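Local coordinates for vacuolar protein sorting 29 (Cryptosporidium parvum, PDB 2A22) that probably takes part in vacuolar protein sorting as a VPS29-family protein built on a calcineurin-like phosphoesterase fold, at residues 151-156 and 181-186. Residues are numbered along the deposited sequence; the frame is centred on the assembly and turned at random.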
# COMPACT_ATOMS: atom_id res chain seq x y z
N HIS A 151 -3.73 9.73 -3.17
CA HIS A 151 -4.79 9.02 -3.94
C HIS A 151 -4.50 8.87 -5.43
O HIS A 151 -5.40 8.60 -6.22
CB HIS A 151 -6.20 9.66 -3.74
CG HIS A 151 -6.70 9.61 -2.32
ND1 HIS A 151 -8.05 9.65 -2.01
CD2 HIS A 151 -6.04 9.51 -1.14
CE1 HIS A 151 -8.19 9.59 -0.70
NE2 HIS A 151 -6.99 9.50 -0.15
N LYS A 152 -3.24 9.01 -5.82
CA LYS A 152 -2.84 8.82 -7.17
C LYS A 152 -2.17 7.48 -7.36
O LYS A 152 -1.00 7.30 -6.98
CB LYS A 152 -1.89 9.92 -7.65
CG LYS A 152 -1.77 9.91 -9.20
CD LYS A 152 -0.73 10.87 -9.73
CE LYS A 152 -1.03 11.16 -11.23
NZ LYS A 152 -0.02 12.03 -11.92
N LEU A 153 -2.92 6.57 -7.96
CA LEU A 153 -2.43 5.26 -8.36
C LEU A 153 -1.26 5.43 -9.31
O LEU A 153 -1.35 6.16 -10.31
CB LEU A 153 -3.56 4.50 -9.03
CG LEU A 153 -3.50 3.01 -9.37
CD1 LEU A 153 -3.16 2.14 -8.15
CD2 LEU A 153 -4.85 2.62 -10.00
N ARG A 154 -0.13 4.81 -8.98
CA ARG A 154 1.05 4.97 -9.82
C ARG A 154 2.09 3.87 -9.67
O ARG A 154 2.34 3.36 -8.57
CB ARG A 154 1.74 6.31 -9.55
CG ARG A 154 2.78 6.64 -10.62
CD ARG A 154 3.31 8.06 -10.47
NE ARG A 154 3.88 8.32 -9.15
CZ ARG A 154 4.40 9.49 -8.77
NH1 ARG A 154 4.43 10.52 -9.61
NH2 ARG A 154 4.88 9.64 -7.55
N VAL A 155 2.70 3.53 -10.80
CA VAL A 155 3.84 2.63 -10.88
C VAL A 155 4.88 3.33 -11.73
O VAL A 155 4.58 3.70 -12.87
CB VAL A 155 3.49 1.37 -11.68
CG1 VAL A 155 4.73 0.45 -11.83
CG2 VAL A 155 2.30 0.66 -11.09
N PHE A 156 6.09 3.49 -11.22
CA PHE A 156 7.16 3.84 -12.12
C PHE A 156 8.50 3.40 -11.61
O PHE A 156 8.71 3.28 -10.38
CB PHE A 156 7.17 5.35 -12.46
CG PHE A 156 7.69 6.21 -11.37
CD1 PHE A 156 9.03 6.57 -11.33
CD2 PHE A 156 6.83 6.70 -10.38
CE1 PHE A 156 9.53 7.37 -10.31
CE2 PHE A 156 7.30 7.53 -9.36
CZ PHE A 156 8.67 7.86 -9.32
N PRO A 181 -10.39 6.38 -8.42
CA PRO A 181 -11.24 5.21 -8.21
C PRO A 181 -10.71 4.41 -7.02
O PRO A 181 -9.56 4.63 -6.62
CB PRO A 181 -11.08 4.43 -9.52
CG PRO A 181 -9.71 4.76 -9.98
CD PRO A 181 -9.48 6.22 -9.57
N PRO A 182 -11.54 3.50 -6.44
CA PRO A 182 -10.96 2.52 -5.49
C PRO A 182 -9.90 1.68 -6.21
O PRO A 182 -10.08 1.30 -7.38
CB PRO A 182 -12.17 1.64 -5.08
CG PRO A 182 -13.45 2.54 -5.43
CD PRO A 182 -13.00 3.33 -6.64
N SER A 183 -8.77 1.45 -5.55
CA SER A 183 -7.67 0.67 -6.15
C SER A 183 -6.79 0.04 -5.09
O SER A 183 -6.84 0.44 -3.92
CB SER A 183 -6.80 1.54 -7.08
OG SER A 183 -6.19 2.61 -6.34
N PHE A 184 -5.99 -0.95 -5.51
CA PHE A 184 -4.95 -1.57 -4.70
C PHE A 184 -4.02 -2.31 -5.68
O PHE A 184 -4.30 -2.36 -6.90
CB PHE A 184 -5.54 -2.51 -3.63
CG PHE A 184 -6.22 -3.75 -4.20
CD1 PHE A 184 -5.49 -4.92 -4.46
CD2 PHE A 184 -7.58 -3.73 -4.47
CE1 PHE A 184 -6.11 -6.06 -4.98
CE2 PHE A 184 -8.22 -4.85 -5.00
CZ PHE A 184 -7.48 -6.03 -5.25
N MET A 185 -2.95 -2.88 -5.15
CA MET A 185 -2.01 -3.67 -5.94
C MET A 185 -1.72 -5.01 -5.29
O MET A 185 -1.70 -5.14 -4.06
CB MET A 185 -0.69 -2.92 -6.11
CG MET A 185 -0.84 -1.63 -6.88
SD MET A 185 0.69 -0.73 -6.80
CE MET A 185 0.27 0.63 -7.87
N LEU A 186 -1.51 -6.01 -6.12
CA LEU A 186 -1.00 -7.28 -5.64
C LEU A 186 0.29 -7.52 -6.40
O LEU A 186 0.30 -7.48 -7.62
CB LEU A 186 -2.03 -8.40 -5.81
CG LEU A 186 -3.17 -8.43 -4.78
CD1 LEU A 186 -4.35 -9.27 -5.28
CD2 LEU A 186 -2.67 -9.00 -3.46
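Leu-153 and Met-185 reach toward each other across the gap between segments 151-156 and 181-186; the two side chains point in opposing directions and overlap alongside each other, with Leu-153 CD1 3.8 Å from Met-185 CE. The methionine chain, extended beyond CG (chi3 176°), carries its terminal methyl all the way to the 151-156 backbone, where CE lies 3.5 Å from the carbonyl O of Arg-154. The same methyl also meets Val-155 CG2 at 3.8 Å. Leu-153 holds CG anti to its own N (chi1 -169°), and both its methyls face the side chain of Ser-183 from the same side: CD2 is 3.7 Å from Ser-183 CB, while CD1 approaches Ser-183 OG at 3.6 Å. That hydroxyl, in a buried residue, hydrogen-bonds to Pro-166 O, and its contact with the leucine methyls is van der Waals. Strand 154-158 is the edge of one mixed sheet and strand 183-190 an inner strand of the other, and the contact therefore belongs to the interface between the two sheets of the alpha-beta-beta-alpha sandwich characteristic of calcineurin-like phosphoesterases. The touching parts run 26° apart, and no hydrogen bond joins them. Leu-164 of strand 161-165 touches both Val-155 and Met-185, and Val-198 of strand 193-202 packs on Leu-153 and Val-155. The CA-CB bond of Arg-154 points away from segment 181-186; Phe-156 CE2 sits over one face of the guanidinium, 3.4 Å above its plane and near its border, and NH2 hydrogen-bonds to Asp-128 O.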